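Local coordinates for protein alpha-L-arabinofuranosidase B (Aspergillus kawachii, PDB 6SXT) that releases terminal non-reducing alpha-L-arabinofuranose residues by hydrolysis from arabinoxylan, L-arabinan and arabinogalactan, using a catalytic domain joined to an arabinose-binding domain, at residues S383-F388 and T421-A426; P326-G331 and E431-R436; T378-S383 and Q415-A420. All blocks are in the same frame, centred on the assembly; numbering follows the deposited sequence.

Contact 1 of 3, residues S383-F388 and T421-A426; sequences SQCFSF and TFCPQA. With NAG (2-acetamido-2-deoxy-beta-D-glucopyranose), chain D.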
# COMPACT_ATOMS: atom_id res chain seq x y z
N SER A 383 -3.13 -6.72 -14.44
CA SER A 383 -3.73 -6.85 -15.78
C SER A 383 -4.64 -5.67 -16.15
O SER A 383 -5.03 -5.60 -17.30
CB SER A 383 -4.48 -8.17 -15.89
OG SER A 383 -5.57 -8.10 -15.03
N GLN A 384 -4.99 -4.74 -15.24
CA GLN A 384 -5.73 -3.51 -15.59
C GLN A 384 -4.78 -2.45 -16.16
O GLN A 384 -5.20 -1.59 -16.86
CB GLN A 384 -6.32 -2.76 -14.36
CG GLN A 384 -7.30 -3.49 -13.53
CD GLN A 384 -7.96 -2.44 -12.64
OE1 GLN A 384 -8.34 -1.36 -13.10
NE2 GLN A 384 -7.98 -2.81 -11.38
N CYS A 385 -3.51 -2.54 -15.80
CA CYS A 385 -2.50 -1.55 -16.11
C CYS A 385 -1.70 -2.07 -17.32
O CYS A 385 -2.19 -2.99 -18.03
CB CYS A 385 -1.67 -1.24 -14.90
SG CYS A 385 -2.76 -0.56 -13.59
N PHE A 386 -0.61 -1.39 -17.62
CA PHE A 386 0.13 -1.63 -18.89
C PHE A 386 1.63 -1.66 -18.60
O PHE A 386 2.18 -1.11 -17.61
CB PHE A 386 -0.24 -0.60 -19.96
CG PHE A 386 -1.69 -0.66 -20.34
CD1 PHE A 386 -2.15 -1.61 -21.23
CD2 PHE A 386 -2.63 0.14 -19.70
CE1 PHE A 386 -3.49 -1.70 -21.56
CE2 PHE A 386 -3.96 0.05 -20.02
CZ PHE A 386 -4.41 -0.88 -20.94
N SER A 387 2.33 -2.27 -19.59
CA SER A 387 3.79 -2.24 -19.66
C SER A 387 4.18 -1.80 -21.09
O SER A 387 3.37 -2.04 -22.01
CB SER A 387 4.39 -3.56 -19.27
OG SER A 387 4.05 -3.94 -17.91
N PHE A 388 5.30 -1.12 -21.22
CA PHE A 388 5.71 -0.45 -22.47
C PHE A 388 6.98 -1.13 -23.00
O PHE A 388 8.00 -1.09 -22.35
CB PHE A 388 5.92 1.03 -22.22
CG PHE A 388 4.62 1.70 -21.84
CD1 PHE A 388 3.80 2.22 -22.82
CD2 PHE A 388 4.17 1.69 -20.54
CE1 PHE A 388 2.56 2.76 -22.50
CE2 PHE A 388 2.94 2.25 -20.23
CZ PHE A 388 2.15 2.79 -21.20
N THR A 421 5.24 -1.89 -14.42
CA THR A 421 3.79 -1.76 -14.60
C THR A 421 3.36 -0.33 -14.27
O THR A 421 3.73 0.18 -13.21
CB THR A 421 3.05 -2.79 -13.74
OG1 THR A 421 3.46 -4.10 -14.13
CG2 THR A 421 1.56 -2.72 -13.91
N PHE A 422 2.61 0.25 -15.18
CA PHE A 422 2.18 1.67 -15.05
C PHE A 422 0.70 1.73 -15.37
O PHE A 422 0.18 1.09 -16.30
CB PHE A 422 3.01 2.57 -15.96
CG PHE A 422 4.46 2.55 -15.57
CD1 PHE A 422 5.01 3.40 -14.63
CD2 PHE A 422 5.30 1.60 -16.15
CE1 PHE A 422 6.34 3.33 -14.24
CE2 PHE A 422 6.63 1.54 -15.79
CZ PHE A 422 7.16 2.37 -14.82
N CYS A 423 0.01 2.60 -14.62
CA CYS A 423 -1.44 2.73 -14.69
C CYS A 423 -1.77 4.07 -15.30
O CYS A 423 -1.40 5.11 -14.76
CB CYS A 423 -2.04 2.64 -13.30
SG CYS A 423 -1.65 1.06 -12.46
N PRO A 424 -2.41 4.11 -16.49
CA PRO A 424 -2.73 5.38 -17.12
C PRO A 424 -3.71 6.12 -16.21
O PRO A 424 -4.65 5.50 -15.64
CB PRO A 424 -3.35 5.01 -18.45
CG PRO A 424 -2.83 3.60 -18.70
CD PRO A 424 -2.73 2.96 -17.34
N GLN A 425 -3.51 7.42 -16.20
CA GLN A 425 -4.38 8.36 -15.45
C GLN A 425 -4.66 9.54 -16.38
O GLN A 425 -3.72 10.00 -17.09
CB GLN A 425 -3.65 8.80 -14.20
CG GLN A 425 -4.52 9.66 -13.28
CD GLN A 425 -3.85 10.07 -12.00
OE1 GLN A 425 -2.96 9.39 -11.47
NE2 GLN A 425 -4.32 11.19 -11.44
N ALA A 426 -5.87 10.05 -16.40
CA ALA A 426 -6.15 11.28 -17.16
C ALA A 426 -5.05 12.29 -16.85
O ALA A 426 -4.76 12.60 -15.69
CB ALA A 426 -7.54 11.77 -16.80
C1 NAG D . -7.49 18.52 -15.17
C2 NAG D . -7.45 19.46 -16.37
C3 NAG D . -8.62 19.16 -17.32
C4 NAG D . -8.68 17.66 -17.66
C5 NAG D . -8.47 16.77 -16.44
C6 NAG D . -8.26 15.28 -16.82
C7 NAG D . -6.29 21.56 -15.82
C8 NAG D . -6.41 22.94 -15.28
N2 NAG D . -7.43 20.85 -15.93
O3 NAG D . -8.53 19.95 -18.55
O4 NAG D . -9.88 17.34 -18.37
O5 NAG D . -7.35 17.16 -15.62
O6 NAG D . -7.12 15.17 -17.74
O7 NAG D . -5.20 21.09 -16.16
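Cys385 and Cys423 are joined by a disulfide whose two SG atoms lie 2.3 Å apart, with a torsion of 92° about the S-S bond. With chi1 near -60° in both residues, each SG lies beside its own backbone N, and there the two sulfurs meet. Next to the disulfide, Phe386 and Phe422 form a single antiparallel hydrogen-bonded bridge: Phe386 N donates to Phe422 O at 2.9 Å, and Phe422 N to Phe386 O at 2.8 Å. Thr421 CA adds a C-H...O contact to Phe386 O, and Thr421 CG2 packs on Cys385 CB (3.7 Å). The Phe386 ring crosses Pro424 at about a right angle, CD2 meeting Pro424 CG at 3.6 Å. Phe388 offers its ring edge to Phe422 CB.

Further out, Thr421 OG1 bonds to His417 O and Ala381 N, while Ser387 OG bonds to Ala420 O and Leu380 N, tying both segments to the turn and helix end nearby. Ala426 CB lies 3.6 Å from O6 of an N-acetylglucosamine attached to the protein. The strand directions differ by 106°, consistent with pairing limited to one bridge. Within the beta-trefoil arabinose-binding domain, the disulfide thus ties the residue leading into strand 386-390 covalently to strand 422-426.

Contact 2 of 3, residues P326-G331 and E431-R436; sequences PSFTSG and EGTSLR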
# COMPACT_ATOMS: atom_id res chain seq x y z
N PRO A 326 -7.49 8.56 -21.55
CA PRO A 326 -7.51 7.82 -22.80
C PRO A 326 -7.00 6.38 -22.75
O PRO A 326 -7.51 5.48 -23.42
CB PRO A 326 -6.60 8.67 -23.70
CG PRO A 326 -5.89 9.63 -22.83
CD PRO A 326 -6.76 9.81 -21.60
N SER A 327 -6.00 6.12 -21.97
CA SER A 327 -5.56 4.67 -21.93
C SER A 327 -5.25 4.00 -23.30
O SER A 327 -5.02 4.69 -24.34
CB SER A 327 -6.55 3.82 -21.18
OG SER A 327 -5.95 2.61 -20.73
N PHE A 328 -5.11 2.68 -23.29
CA PHE A 328 -4.40 1.87 -24.31
C PHE A 328 -5.10 0.54 -24.50
O PHE A 328 -5.92 0.17 -23.67
CB PHE A 328 -2.96 1.57 -23.87
CG PHE A 328 -2.13 2.80 -23.58
CD1 PHE A 328 -1.51 3.52 -24.60
CD2 PHE A 328 -1.99 3.27 -22.28
CE1 PHE A 328 -0.73 4.61 -24.32
CE2 PHE A 328 -1.30 4.44 -22.02
CZ PHE A 328 -0.64 5.10 -23.03
N THR A 329 -4.72 -0.19 -25.55
CA THR A 329 -5.12 -1.60 -25.80
C THR A 329 -3.86 -2.43 -26.01
O THR A 329 -2.94 -1.92 -26.66
CB THR A 329 -6.02 -1.73 -27.04
OG1 THR A 329 -6.95 -0.65 -27.08
CG2 THR A 329 -6.76 -3.04 -27.08
N SER A 330 -3.83 -3.63 -25.51
CA SER A 330 -2.65 -4.51 -25.66
C SER A 330 -2.35 -4.74 -27.15
O SER A 330 -3.31 -5.02 -27.93
CB SER A 330 -2.88 -5.78 -24.99
OG SER A 330 -1.66 -6.52 -24.96
N GLY A 331 -1.12 -4.51 -27.53
CA GLY A 331 -0.67 -4.69 -28.93
C GLY A 331 -0.64 -3.39 -29.71
O GLY A 331 -0.04 -3.39 -30.81
N GLU A 431 -3.71 17.15 -21.06
CA GLU A 431 -3.17 16.84 -22.41
C GLU A 431 -2.68 15.39 -22.41
O GLU A 431 -1.49 15.17 -22.15
CB GLU A 431 -2.06 17.82 -22.74
CG GLU A 431 -2.46 19.29 -22.73
CD GLU A 431 -1.35 20.23 -23.20
OE1 GLU A 431 -0.75 19.94 -24.25
OE2 GLU A 431 -1.09 21.24 -22.54
N GLY A 432 -3.58 14.47 -22.71
CA GLY A 432 -3.28 13.03 -22.88
C GLY A 432 -3.31 12.28 -21.57
O GLY A 432 -4.39 12.22 -20.92
N THR A 433 -2.21 11.61 -21.23
CA THR A 433 -2.16 10.63 -20.14
C THR A 433 -1.03 11.01 -19.20
O THR A 433 -0.02 11.56 -19.60
CB THR A 433 -1.97 9.21 -20.68
OG1 THR A 433 -2.23 8.31 -19.60
CG2 THR A 433 -0.56 9.00 -21.21
N SER A 434 -1.19 10.66 -17.93
CA SER A 434 -0.09 10.57 -16.97
C SER A 434 0.08 9.08 -16.67
O SER A 434 -0.93 8.40 -16.46
CB SER A 434 -0.31 11.39 -15.72
OG SER A 434 -0.44 12.78 -16.07
N LEU A 435 1.29 8.60 -16.52
CA LEU A 435 1.51 7.15 -16.31
C LEU A 435 2.02 6.94 -14.89
O LEU A 435 3.18 7.27 -14.55
CB LEU A 435 2.52 6.66 -17.36
CG LEU A 435 1.98 6.69 -18.79
CD1 LEU A 435 3.09 6.34 -19.79
CD2 LEU A 435 0.85 5.72 -18.93
N ARG A 436 1.12 6.46 -14.01
CA ARG A 436 1.43 6.31 -12.58
C ARG A 436 2.09 4.95 -12.34
O ARG A 436 1.60 3.97 -12.82
CB ARG A 436 0.12 6.40 -11.79
CG ARG A 436 0.33 6.52 -10.28
CD ARG A 436 -0.97 6.74 -9.51
NE ARG A 436 -1.79 5.57 -9.66
CZ ARG A 436 -2.87 5.45 -10.45
NH1 ARG A 436 -3.33 6.46 -11.17
NH2 ARG A 436 -3.51 4.28 -10.56
O HOH W 1 -4.93 7.82 -19.65
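Gly432 meets Pro326 through its carbonyl: the oxygen lies 3.4 Å from Pro326 CD and slightly farther from CG, so CD and CG of the proline ring rest against the Gly432 carbonyl. The positive phi of Gly432 (86°) carries the chain out of the turn and into strand 433-437. Pro326, at the exposed margin of the contact, also leans on Ile477 of strand 475-479.

Thr433, the first residue of the strand, directs its CB toward the loop. Its CG2 approaches Phe328 CZ at 4.3 Å, a loose contact, whereas OG1 takes part in a water-mediated link. That water lies 2.7 Å from Thr433 OG1 and accepts a hydrogen bond from Ser327 N at 3.1 Å, so a backbone N-H of the loop and a buried hydroxyl of the strand are joined without touching.

The strand belongs to the beta-trefoil arabinose-binding domain, where it pairs antiparallel with strand 422-426; the loop 326-331 leads into strand 333-338 of the same domain. The hydroxyl of Ser434, next along the strand, bonds to Val473 O and Leu428 N.

At Leu435 the chain again presents a side chain to the loop. CD2 comes within 4.0 Å of Phe328 CE2, and the two side chains cross at about a right angle. In Phe328 chi1 (-57°) sets CG anti to the carbonyl carbon, beside the backbone N; farther out on the ring, CZ touches Thr433 and CE2 touches Leu435. The same ring packs edge-to-face with Phe388 and touches Ile477 and Pro424, while Leu435 also rests on Phe445 of strand 444-448.

Contact 3 of 3, residues T378-S383 and Q415-A420; sequences TGLANS and QFHEDA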
# COMPACT_ATOMS: atom_id res chain seq x y z
N THR A 378 -0.36 -5.81 -21.89
CA THR A 378 -1.00 -6.02 -20.57
C THR A 378 0.06 -5.88 -19.49
O THR A 378 1.17 -6.47 -19.54
CB THR A 378 -1.70 -7.37 -20.52
OG1 THR A 378 -2.58 -7.38 -21.63
CG2 THR A 378 -2.46 -7.55 -19.21
N GLY A 379 -0.30 -5.14 -18.42
CA GLY A 379 0.65 -4.89 -17.33
C GLY A 379 1.20 -6.17 -16.77
O GLY A 379 0.44 -7.13 -16.43
N LEU A 380 2.50 -6.19 -16.60
CA LEU A 380 3.19 -7.42 -16.18
C LEU A 380 2.80 -7.78 -14.75
O LEU A 380 2.87 -8.99 -14.44
CB LEU A 380 4.69 -7.23 -16.33
CG LEU A 380 5.18 -7.14 -17.79
CD1 LEU A 380 6.61 -6.78 -17.82
CD2 LEU A 380 4.97 -8.49 -18.49
N ALA A 381 2.55 -6.80 -13.88
CA ALA A 381 2.16 -7.11 -12.47
C ALA A 381 0.69 -6.85 -12.18
O ALA A 381 0.24 -7.21 -11.07
CB ALA A 381 3.01 -6.32 -11.52
N ASN A 382 -0.04 -6.26 -13.10
CA ASN A 382 -1.46 -5.94 -12.87
C ASN A 382 -2.15 -5.86 -14.22
O ASN A 382 -1.75 -5.02 -15.02
CB ASN A 382 -1.64 -4.66 -12.05
CG ASN A 382 -3.11 -4.50 -11.74
OD1 ASN A 382 -3.92 -4.23 -12.62
ND2 ASN A 382 -3.48 -4.70 -10.47
N SER A 383 -3.13 -6.72 -14.44
CA SER A 383 -3.73 -6.85 -15.78
C SER A 383 -4.64 -5.67 -16.15
O SER A 383 -5.03 -5.60 -17.30
CB SER A 383 -4.48 -8.17 -15.89
OG SER A 383 -5.57 -8.10 -15.03
N GLN A 415 9.70 -8.82 -9.08
CA GLN A 415 10.24 -7.47 -8.93
C GLN A 415 10.27 -6.69 -10.26
O GLN A 415 9.83 -5.53 -10.34
CB GLN A 415 11.64 -7.49 -8.32
CG GLN A 415 12.06 -6.14 -7.80
CD GLN A 415 11.08 -5.61 -6.77
OE1 GLN A 415 10.85 -6.22 -5.73
NE2 GLN A 415 10.45 -4.48 -7.07
N PHE A 416 10.79 -7.29 -11.33
CA PHE A 416 10.77 -6.63 -12.64
C PHE A 416 9.35 -6.29 -13.05
O PHE A 416 9.07 -5.16 -13.48
CB PHE A 416 11.41 -7.54 -13.71
CG PHE A 416 11.50 -6.85 -15.04
CD1 PHE A 416 10.42 -6.73 -15.87
CD2 PHE A 416 12.69 -6.20 -15.35
CE1 PHE A 416 10.54 -6.03 -17.06
CE2 PHE A 416 12.81 -5.48 -16.52
CZ PHE A 416 11.73 -5.42 -17.36
N HIS A 417 8.44 -7.24 -12.95
CA HIS A 417 7.02 -7.05 -13.34
C HIS A 417 6.47 -5.81 -12.63
O HIS A 417 5.82 -4.96 -13.29
CB HIS A 417 6.17 -8.27 -13.00
CG HIS A 417 6.49 -9.49 -13.81
ND1 HIS A 417 5.95 -10.71 -13.48
CD2 HIS A 417 7.28 -9.69 -14.89
CE1 HIS A 417 6.35 -11.63 -14.36
NE2 HIS A 417 7.17 -11.05 -15.22
N GLU A 418 6.70 -5.75 -11.33
CA GLU A 418 6.17 -4.62 -10.52
C GLU A 418 6.80 -3.30 -10.94
O GLU A 418 6.07 -2.28 -11.07
CB GLU A 418 6.38 -4.87 -9.03
CG GLU A 418 5.57 -6.06 -8.52
CD GLU A 418 5.52 -6.29 -7.02
OE1 GLU A 418 6.39 -5.81 -6.31
OE2 GLU A 418 4.62 -7.03 -6.61
N ASP A 419 8.12 -3.30 -11.21
CA ASP A 419 8.89 -2.09 -11.56
C ASP A 419 8.52 -1.64 -12.99
O ASP A 419 8.86 -0.51 -13.36
CB ASP A 419 10.39 -2.41 -11.59
CG ASP A 419 11.10 -2.72 -10.27
OD1 ASP A 419 10.48 -2.48 -9.18
OD2 ASP A 419 12.34 -3.14 -10.34
N ALA A 420 7.86 -2.49 -13.77
CA ALA A 420 7.56 -2.23 -15.20
C ALA A 420 6.07 -2.05 -15.46
O ALA A 420 5.63 -2.06 -16.61
CB ALA A 420 8.12 -3.37 -16.05
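Leu380 and His417 make the close-packed part of this contact, where the turn between strands 374-378 and 386-390 meets the helix 414-419. Their CB atoms lie 3.8 Å apart, and Leu380 CB also rests against the histidine ring at CG and CD2. Leu380 O approaches ND1 of the same ring at 3.7 Å, a distance of van der Waals packing, not of a hydrogen bond. From CB the leucine continues toward the helix: CG is anti to the carbonyl carbon (chi1 -69°), and CD1 touches both Phe416 CE1 in the helix and Ala420 CB just after it, each at 4.1 Å. The methyl meets the Phe416 ring at its edge, near the ring plane, and that ring in turn lies against Tyr397 and Arg399 of strand 396-401.

Alongside, Ala381 sets its methyl against the helix backbone. Its CB is 3.6 Å from His417 O and 3.7 Å from Glu418 CA, with Glu418 CG a little farther off. The glutamate itself points its CB away from the turn, and its OE1 bonds to Gln287 NE2.

The contact thins past Ala381, where Asn382 and the exposed Ser383 leave the helix behind. Within the helix, exposed Gln415 bonds through NE2 to Asp419 OD1, one turn on, at 2.9 Å; the donor comes from above the carboxylate plane, while the acceptor lies in the plane of the amide. Asp419, a substrate-binding residue of the arabinose-binding domain, also forms a salt bridge through OD2 with Arg399.

Between the two segments themselves the chemistry is thus mostly apolar and without direct hydrogen bonds, though two carbonyl oxygens take part in the packing, while the carboxylate of the sugar-binding aspartate is held by partners elsewhere.

All three contacts lie in the arabinose-binding domain. Contacts 1 and 2 are mostly buried and meet in one sheet, since strands 422-426 and 433-437 are neighbours; Gln425 O and Ser434 N, 2.8 Å apart, probably form one of the bonds between them. Contact 3 is only partly buried. It shares Ser383 with contact 1, and helix 414-419 is followed in the chain by strand 422-426. The chemistry changes accordingly: contact 1 combines a covalent link with direct backbone bonds, contact 2 joins a loop to a strand through side chains, the Gly432 carbonyl and a water, and contact 3 relies on mostly apolar packing of a turn against a helix.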